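Local structure of metallo-beta-lactamase domain-containing protein (Enterococcus faecalis, 2AZ4) at residues N334-L339 against S343-S348; D319-D324 against Y328-V333; E52-I55 against L59-E62. The protein is of uncertain function but has a dizinc metallo-beta-lactamase fold and is probably a metal-dependent hydrolase, perhaps an RNA-binding exonuclease. All coordinates share one frame; numbering follows the deposited sequence.

Contact 1: residues N334-L339 against S343-S348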
loop_
_atom_site.group_PDB
_atom_site.type_symbol
_atom_site.label_atom_id
_atom_site.label_comp_id
_atom_site.label_asym_id
_atom_site.label_seq_id
_atom_site.Cartn_x
_atom_site.Cartn_y
_atom_site.Cartn_z
ATOM N N ASN A 334 -7.991 6.435 19.090
ATOM C CA ASN A 334 -9.357 6.860 19.331
ATOM C C ASN A 334 -9.475 7.519 20.714
ATOM O O ASN A 334 -8.475 7.771 21.360
ATOM C CB ASN A 334 -10.351 5.690 19.197
ATOM C CG ASN A 334 -10.118 4.589 20.245
ATOM O OD1 ASN A 334 -9.271 4.712 21.138
ATOM N ND2 ASN A 334 -10.883 3.510 20.134
ATOM N N GLN A 335 -10.706 7.797 21.139
ATOM C CA GLN A 335 -10.996 8.535 22.373
ATOM C C GLN A 335 -10.139 9.778 22.513
ATOM O O GLN A 335 -9.516 9.979 23.550
ATOM C CB GLN A 335 -10.839 7.641 23.616
ATOM C CG GLN A 335 -11.897 6.565 23.718
ATOM C CD GLN A 335 -11.946 5.952 25.117
ATOM O OE1 GLN A 335 -12.421 6.585 26.082
ATOM N NE2 GLN A 335 -11.424 4.738 25.241
ATOM N N PHE A 336 -10.088 10.605 21.473
ATOM C CA PHE A 336 -9.163 11.751 21.496
ATOM C C PHE A 336 -9.584 12.782 22.543
ATOM O O PHE A 336 -8.773 13.604 22.964
ATOM C CB PHE A 336 -8.997 12.393 20.097
ATOM C CG PHE A 336 -8.240 11.534 19.133
ATOM C CD1 PHE A 336 -6.882 11.713 18.948
ATOM C CD2 PHE A 336 -8.888 10.529 18.412
ATOM C CE1 PHE A 336 -6.178 10.903 18.043
ATOM C CE2 PHE A 336 -8.175 9.701 17.517
ATOM C CZ PHE A 336 -6.843 9.888 17.342
ATOM N N ASP A 337 -10.847 12.706 22.980
ATOM C CA ASP A 337 -11.394 13.635 23.995
ATOM C C ASP A 337 -10.736 13.426 25.366
ATOM O O ASP A 337 -10.864 14.263 26.259
ATOM C CB ASP A 337 -12.934 13.541 24.026
ATOM C CG ASP A 337 -13.593 14.523 25.000
ATOM O OD1 ASP A 337 -13.340 15.755 24.905
ATOM O OD2 ASP A 337 -14.400 14.056 25.848
ATOM N N ASN A 338 -9.969 12.341 25.513
ATOM C CA ASN A 338 -9.267 12.053 26.786
ATOM C C ASN A 338 -7.847 12.589 26.889
ATOM O O ASN A 338 -7.241 12.543 27.960
ATOM C CB ASN A 338 -9.256 10.551 27.061
ATOM C CG ASN A 338 -10.632 10.022 27.419
ATOM O OD1 ASN A 338 -11.443 10.732 28.005
ATOM N ND2 ASN A 338 -10.892 8.776 27.076
ATOM N N LEU A 339 -7.314 13.077 25.775
ATOM C CA LEU A 339 -5.952 13.606 25.742
ATOM C C LEU A 339 -5.942 14.884 26.532
ATOM O O LEU A 339 -6.965 15.547 26.659
ATOM C CB LEU A 339 -5.507 13.883 24.295
ATOM C CG LEU A 339 -5.297 12.705 23.332
ATOM C CD1 LEU A 339 -4.924 13.205 21.949
ATOM C CD2 LEU A 339 -4.238 11.736 23.853
ATOM N N SER A 343 -1.604 19.375 25.066
ATOM C CA SER A 343 -0.675 18.314 24.663
ATOM C C SER A 343 -0.318 18.396 23.156
ATOM O O SER A 343 -0.834 19.249 22.413
ATOM C CB SER A 343 -1.232 16.943 25.054
ATOM O OG SER A 343 -2.352 16.616 24.259
ATOM N N LEU A 344 0.579 17.507 22.720
ATOM C CA LEU A 344 1.073 17.497 21.349
ATOM C C LEU A 344 0.668 16.189 20.696
ATOM O O LEU A 344 0.858 15.134 21.272
ATOM C CB LEU A 344 2.596 17.642 21.340
ATOM C CG LEU A 344 3.352 17.643 19.995
ATOM C CD1 LEU A 344 2.876 18.775 19.076
ATOM C CD2 LEU A 344 4.890 17.703 20.256
ATOM N N TYR A 345 0.083 16.271 19.511
ATOM C CA TYR A 345 -0.257 15.078 18.735
ATOM C C TYR A 345 0.423 15.153 17.368
ATOM O O TYR A 345 0.292 16.129 16.647
ATOM C CB TYR A 345 -1.777 14.920 18.589
ATOM C CG TYR A 345 -2.166 13.886 17.544
ATOM C CD1 TYR A 345 -1.955 12.520 17.774
ATOM C CD2 TYR A 345 -2.707 14.270 16.320
ATOM C CE1 TYR A 345 -2.298 11.566 16.804
ATOM C CE2 TYR A 345 -3.051 13.314 15.351
ATOM C CZ TYR A 345 -2.834 11.977 15.606
ATOM O OH TYR A 345 -3.156 11.035 14.655
ATOM N N ILE A 346 1.139 14.093 17.021
ATOM C CA ILE A 346 1.898 14.042 15.783
ATOM C C ILE A 346 1.197 13.090 14.836
ATOM O O ILE A 346 1.095 11.896 15.098
ATOM C CB ILE A 346 3.350 13.610 16.031
ATOM C CG1 ILE A 346 4.041 14.627 16.954
ATOM C CG2 ILE A 346 4.095 13.463 14.700
ATOM C CD1 ILE A 346 5.187 14.000 17.766
ATOM N N HIS A 347 0.676 13.659 13.755
ATOM C CA HIS A 347 -0.090 12.921 12.771
ATOM C C HIS A 347 0.844 12.514 11.636
ATOM O O HIS A 347 1.247 13.350 10.831
ATOM C CB HIS A 347 -1.220 13.811 12.252
ATOM C CG HIS A 347 -2.351 13.048 11.644
ATOM N ND1 HIS A 347 -2.761 13.234 10.344
ATOM C CD2 HIS A 347 -3.130 12.067 12.149
ATOM C CE1 HIS A 347 -3.777 12.428 10.084
ATOM N NE2 HIS A 347 -4.012 11.702 11.161
ATOM N N SER A 348 1.199 11.234 11.578
ATOM C CA SER A 348 2.241 10.779 10.655
ATOM C C SER A 348 1.689 9.773 9.658
ATOM O O SER A 348 1.865 8.543 9.798
ATOM C CB SER A 348 3.418 10.185 11.427
ATOM O OG SER A 348 4.507 9.963 10.557
#

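Contact 2: residues D319-D324 against Y328-V333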
loop_
_atom_site.group_PDB
_atom_site.type_symbol
_atom_site.label_atom_id
_atom_site.label_comp_id
_atom_site.label_asym_id
_atom_site.label_seq_id
_atom_site.Cartn_x
_atom_site.Cartn_y
_atom_site.Cartn_z
ATOM N N ASP A 319 -5.152 3.978 31.388
ATOM C CA ASP A 319 -5.296 4.960 32.473
ATOM C C ASP A 319 -3.961 5.626 32.840
ATOM O O ASP A 319 -3.906 6.836 33.078
ATOM C CB ASP A 319 -5.936 4.250 33.687
ATOM C CG ASP A 319 -6.205 5.178 34.848
ATOM O OD1 ASP A 319 -6.910 6.196 34.644
ATOM O OD2 ASP A 319 -5.712 4.891 35.970
ATOM N N THR A 320 -2.885 4.833 32.875
ATOM C CA THR A 320 -1.535 5.344 33.111
ATOM C C THR A 320 -1.034 6.234 31.962
ATOM O O THR A 320 -0.435 7.280 32.187
ATOM C CB THR A 320 -0.539 4.179 33.376
ATOM O OG1 THR A 320 -1.040 3.372 34.435
ATOM C CG2 THR A 320 0.852 4.690 33.767
ATOM N N LEU A 321 -1.281 5.817 30.726
ATOM C CA LEU A 321 -0.871 6.608 29.571
ATOM C C LEU A 321 -1.497 7.988 29.578
ATOM O O LEU A 321 -0.828 8.993 29.264
ATOM C CB LEU A 321 -1.257 5.879 28.290
ATOM C CG LEU A 321 -0.241 5.139 27.413
ATOM C CD1 LEU A 321 1.137 4.806 28.061
ATOM C CD2 LEU A 321 -0.904 3.960 26.733
ATOM N N LEU A 322 -2.786 8.045 29.941
ATOM C CA LEU A 322 -3.518 9.297 29.929
ATOM C C LEU A 322 -2.924 10.325 30.891
ATOM O O LEU A 322 -3.006 11.517 30.633
ATOM C CB LEU A 322 -5.001 9.067 30.231
ATOM C CG LEU A 322 -5.849 8.369 29.176
ATOM C CD1 LEU A 322 -7.265 8.266 29.709
ATOM C CD2 LEU A 322 -5.811 9.149 27.829
ATOM N N LYS A 323 -2.295 9.855 31.966
ATOM C CA LYS A 323 -1.707 10.744 32.986
ATOM C C LYS A 323 -0.292 11.212 32.643
ATOM O O LYS A 323 0.224 12.129 33.274
ATOM C CB LYS A 323 -1.692 10.048 34.357
ATOM C CG LYS A 323 -3.084 9.714 34.913
ATOM C CD LYS A 323 -2.958 8.940 36.222
ATOM C CE LYS A 323 -4.234 8.174 36.580
ATOM N NZ LYS A 323 -3.936 7.053 37.558
ATOM N N ASP A 324 0.337 10.591 31.642
ATOM C CA ASP A 324 1.754 10.834 31.401
ATOM C C ASP A 324 2.078 12.200 30.771
ATOM O O ASP A 324 1.357 12.685 29.907
ATOM C CB ASP A 324 2.386 9.711 30.576
ATOM C CG ASP A 324 3.836 10.014 30.229
ATOM O OD1 ASP A 324 4.677 10.021 31.153
ATOM O OD2 ASP A 324 4.122 10.300 29.046
ATOM N N TYR A 328 6.405 8.707 28.255
ATOM C CA TYR A 328 6.021 7.974 27.058
ATOM C C TYR A 328 5.740 8.829 25.835
ATOM O O TYR A 328 5.225 9.947 25.941
ATOM C CB TYR A 328 4.792 7.100 27.332
ATOM C CG TYR A 328 4.992 6.187 28.505
ATOM C CD1 TYR A 328 5.872 5.103 28.422
ATOM C CD2 TYR A 328 4.300 6.400 29.697
ATOM C CE1 TYR A 328 6.078 4.259 29.510
ATOM C CE2 TYR A 328 4.487 5.563 30.796
ATOM C CZ TYR A 328 5.366 4.500 30.689
ATOM O OH TYR A 328 5.544 3.670 31.747
ATOM N N LEU A 329 6.049 8.251 24.671
ATOM C CA LEU A 329 5.456 8.668 23.431
ATOM C C LEU A 329 4.522 7.512 23.102
ATOM O O LEU A 329 4.980 6.391 22.925
ATOM C CB LEU A 329 6.525 8.834 22.342
ATOM C CG LEU A 329 5.963 8.971 20.917
ATOM C CD1 LEU A 329 5.353 10.366 20.655
ATOM C CD2 LEU A 329 6.979 8.613 19.841
ATOM N N TRP A 330 3.217 7.761 23.052
ATOM C CA TRP A 330 2.278 6.664 22.791
ATOM C C TRP A 330 1.342 6.844 21.605
ATOM O O TRP A 330 1.030 7.952 21.202
ATOM C CB TRP A 330 1.503 6.260 24.042
ATOM C CG TRP A 330 0.619 7.331 24.713
ATOM C CD1 TRP A 330 1.032 8.303 25.583
ATOM C CD2 TRP A 330 -0.814 7.451 24.627
ATOM N NE1 TRP A 330 -0.055 9.045 26.026
ATOM C CE2 TRP A 330 -1.197 8.548 25.446
ATOM C CE3 TRP A 330 -1.809 6.759 23.914
ATOM C CZ2 TRP A 330 -2.542 8.958 25.585
ATOM C CZ3 TRP A 330 -3.167 7.182 24.040
ATOM C CH2 TRP A 330 -3.509 8.257 24.884
ATOM N N GLN A 331 0.911 5.726 21.038
ATOM C CA GLN A 331 0.113 5.753 19.826
ATOM C C GLN A 331 -1.354 5.935 20.212
ATOM O O GLN A 331 -1.959 5.043 20.823
ATOM C CB GLN A 331 0.316 4.450 19.044
ATOM C CG GLN A 331 -0.607 4.255 17.820
ATOM C CD GLN A 331 -0.485 2.872 17.185
ATOM O OE1 GLN A 331 0.006 1.947 17.816
ATOM N NE2 GLN A 331 -0.957 2.722 15.924
ATOM N N VAL A 332 -1.944 7.069 19.856
ATOM C CA VAL A 332 -3.386 7.270 20.140
ATOM C C VAL A 332 -4.186 6.963 18.874
ATOM O O VAL A 332 -3.844 7.444 17.789
ATOM C CB VAL A 332 -3.691 8.696 20.680
ATOM C CG1 VAL A 332 -3.183 9.771 19.712
ATOM C CG2 VAL A 332 -5.189 8.885 20.972
ATOM N N VAL A 333 -5.233 6.144 19.014
ATOM C CA VAL A 333 -6.020 5.673 17.864
ATOM C C VAL A 333 -7.519 6.041 17.908
ATOM O O VAL A 333 -8.234 5.926 16.902
ATOM C CB VAL A 333 -5.859 4.143 17.667
ATOM C CG1 VAL A 333 -4.396 3.795 17.392
ATOM C CG2 VAL A 333 -6.396 3.354 18.899
#

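Contact 3: residues E52-I55 against L59-E62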
loop_
_atom_site.group_PDB
_atom_site.type_symbol
_atom_site.label_atom_id
_atom_site.label_comp_id
_atom_site.label_asym_id
_atom_site.label_seq_id
_atom_site.Cartn_x
_atom_site.Cartn_y
_atom_site.Cartn_z
ATOM N N GLU A 52 -21.511 -7.973 -8.746
ATOM C CA GLU A 52 -22.381 -7.370 -9.768
ATOM C C GLU A 52 -22.431 -5.853 -9.673
ATOM O O GLU A 52 -22.425 -5.152 -10.684
ATOM C CB GLU A 52 -23.799 -7.927 -9.639
ATOM C CG GLU A 52 -24.168 -8.948 -10.707
ATOM C CD GLU A 52 -23.609 -10.330 -10.440
ATOM O OE1 GLU A 52 -23.598 -10.755 -9.258
ATOM O OE2 GLU A 52 -23.198 -11.003 -11.421
ATOM N N THR A 53 -22.484 -5.356 -8.446
ATOM C CA THR A 53 -22.526 -3.933 -8.181
ATOM C C THR A 53 -21.228 -3.304 -8.662
ATOM O O THR A 53 -21.248 -2.278 -9.342
ATOM C CB THR A 53 -22.780 -3.667 -6.675
ATOM O OG1 THR A 53 -23.991 -4.333 -6.289
ATOM C CG2 THR A 53 -22.918 -2.183 -6.379
ATOM N N LEU A 54 -20.110 -3.948 -8.327
ATOM C CA LEU A 54 -18.785 -3.490 -8.733
ATOM C C LEU A 54 -18.593 -3.573 -10.246
ATOM O O LEU A 54 -18.002 -2.680 -10.841
ATOM C CB LEU A 54 -17.675 -4.263 -7.991
ATOM C CG LEU A 54 -17.605 -4.182 -6.450
ATOM C CD1 LEU A 54 -16.464 -5.062 -5.952
ATOM C CD2 LEU A 54 -17.436 -2.760 -5.958
ATOM N N ILE A 55 -19.108 -4.641 -10.855
ATOM C CA ILE A 55 -19.053 -4.820 -12.297
ATOM C C ILE A 55 -19.874 -3.702 -12.981
ATOM O O ILE A 55 -19.331 -2.931 -13.782
ATOM C CB ILE A 55 -19.529 -6.255 -12.699
ATOM C CG1 ILE A 55 -18.423 -7.278 -12.397
ATOM C CG2 ILE A 55 -19.920 -6.324 -14.174
ATOM C CD1 ILE A 55 -17.142 -7.059 -13.173
ATOM N N LEU A 59 -16.150 -0.629 -11.299
ATOM C CA LEU A 59 -15.080 -0.518 -10.307
ATOM C C LEU A 59 -14.112 -1.704 -10.369
ATOM O O LEU A 59 -12.967 -1.618 -9.924
ATOM C CB LEU A 59 -15.648 -0.292 -8.902
ATOM C CG LEU A 59 -16.551 0.928 -8.871
ATOM C CD1 LEU A 59 -17.367 0.898 -7.604
ATOM C CD2 LEU A 59 -15.717 2.233 -8.949
ATOM N N VAL A 60 -14.581 -2.810 -10.939
ATOM C CA VAL A 60 -13.720 -3.954 -11.188
ATOM C C VAL A 60 -13.958 -4.337 -12.645
ATOM O O VAL A 60 -15.017 -4.025 -13.188
ATOM C CB VAL A 60 -14.022 -5.154 -10.212
ATOM C CG1 VAL A 60 -13.990 -4.694 -8.788
ATOM C CG2 VAL A 60 -15.380 -5.798 -10.506
ATOM N N PRO A 61 -12.977 -5.001 -13.288
ATOM C CA PRO A 61 -13.195 -5.357 -14.687
ATOM C C PRO A 61 -13.971 -6.661 -14.855
ATOM O O PRO A 61 -13.990 -7.491 -13.944
ATOM C CB PRO A 61 -11.763 -5.526 -15.212
ATOM C CG PRO A 61 -11.002 -6.072 -14.029
ATOM C CD PRO A 61 -11.645 -5.428 -12.803
ATOM N N GLU A 62 -14.585 -6.836 -16.029
ATOM C CA GLU A 62 -15.131 -8.112 -16.473
ATOM C C GLU A 62 -13.977 -9.036 -16.779
ATOM O O GLU A 62 -13.106 -8.688 -17.579
ATOM C CB GLU A 62 -15.941 -7.913 -17.761
ATOM C CG GLU A 62 -17.191 -7.087 -17.587
ATOM C CD GLU A 62 -18.476 -7.936 -17.473
ATOM O OE1 GLU A 62 -19.568 -7.340 -17.581
ATOM O OE2 GLU A 62 -18.417 -9.178 -17.285
HETATM O O HOH W 1 -16.980 -3.533 -15.191
#

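Contact 1: residues N334-L339 against S343-S348
Phe336 meets Tyr345 in a T-shaped (edge-to-face) pair. Phe336 directs its ring edge at one face of Tyr345. The ring planes stand at 81° and the centroids are 5.7 Å apart. The closest atoms are Phe336 CE1 and Tyr345 CE1, at 4.1 Å. CE1 of Phe336 lies over the rim of the tyrosine ring, off its centre. Tyr345 sets CG anti to its backbone N (chi1 167°), which carries the ring off strand 344-348 toward the 3-10 turn 336-338. The backbone N of His347 lies over the other face of this ring. Phe363 adds a second edge-to-face partner to Phe336.

The packed part is small but largely buried. Beside the ring pair, Leu339 CB lies 4.2 Å from Ser343 OG. Ser343 OG is hydrogen-bonded to Gln340 O, in the short link between the segments. The outer side of 334-339 is looser: Gln335 and Asp337 are exposed. There Asn338 ND2 makes a weak bond to Gln335 OE1 (2.9 Å, 117°) and a further bond to Tyr318 OH.

The contact joins the loop after strand 328-331 to strand 344-348, the next in the chain; strand 256-260 lies between them in the parallel six-stranded sheet. The segments meet through the edge of one ring on the face of another, and through Leu339 CB beside Ser343 OG. The pairing is therefore mainly apolar and aromatic, with little directional polar bonding between the segments.

Contact 2: residues D319-D324 against Y328-V333
Asp324 OD2 accepts the backbone N-H of Tyr328 at 2.9 Å, with an N-H...O angle of 159°. The donor comes from above the carboxylate plane, 48° out of it. The other oxygen, OD1, takes the backbone N-H groups of Thr326 and Asp327, the first of which closes an Asx turn. Three N-H groups thus grip one carboxylate and hold it at the start of the strand. Arg277 binds Tyr328 O and makes a long, weak ion pair with OD2. Its charge would probably ease the approach of these two acceptors.

A short link, 324-327, joins helix 318-323 to strand 328-331 of the parallel sheet. The axes of 319-323 and 328-331 approach to 9.7 Å. The sheet is inserted in the metallo-beta-lactamase fold, consistent with a beta-CASP-like domain.

Leu321 packs between helix and strand, against both aromatic side chains. Its CG makes a CH-pi contact over the five-membered ring of Trp330, 3.7 Å from the centroid. Trp330 holds its CG between backbone N and carbonyl carbon (chi1 60°), which sets one indole face against Leu321. Leu321 CD1 reaches Tyr328 CD2 at 3.9 Å, crossing that side chain at about a right angle. Leu322 CD2 touches Trp330 CH2 at 3.8 Å.

Contact 3: residues E52-I55 against L59-E62
Leu54 O receives two backbone N-H groups from the chain that leaves the C-terminal end of helix 51-56, in the metallo-beta-lactamase part of the protein. The bond from Leu59 N is short, 2.8 Å, and lies in the carbonyl plane. The bond from Val60 N is weak, at 3.4 Å. Together they fold the 59-62 loop back against the last turn of the helix.

A water extends this polar layer. It donates to Ile55 O and to Val60 O, each at 2.8 Å, and so serves a carbonyl of the helix end and one of the loop.

The apolar contacts form around Val60. Both its methyls lie against Leu54 CB, CG2 at 3.7 Å. CG1 also meets Leu54 CD1. Leu54 CD2 points instead to Leu59 CD1, the side chains crossing at about a right angle. Ile55 bends at chi2 (-62°), and this brings CD1 within 3.4 Å of Val60 CG2, tighter than usual carbon packing. The same CD1 lies 3.3 Å from Pro61 O, a carbonyl that is hydrogen-bonded to Tyr67 OH.

Glu62 adds a mixed contact. Glu62 OE2 bonds to Tyr73 OH, while Glu62 OE1 rests 3.6 Å from Ile55 CG2.

In the fold
Contacts 1 and 2 belong to one unit, the parallel six-stranded sheet, and their centres are 9 Å apart. They touch: Leu339 packs on Trp330, and Val332 on Tyr345. Contact 2 comes first along the chain, linking helix 318-323 to strand 328-331; contact 1 then leads from that strand to 344-348. Contact 3 lies about 39 and 43 Å from them, centre to centre, nearer the dizinc site: the side chain of Leu59 is about 11 Å from that of the zinc ligand Asp96. All three are buried contacts; each includes at least one partly exposed residue. Contact 1 is aromatic, contact 2 combines a carboxylate with a CH-pi contact, and contact 3 rests on backbone bonds, water and aliphatic packing.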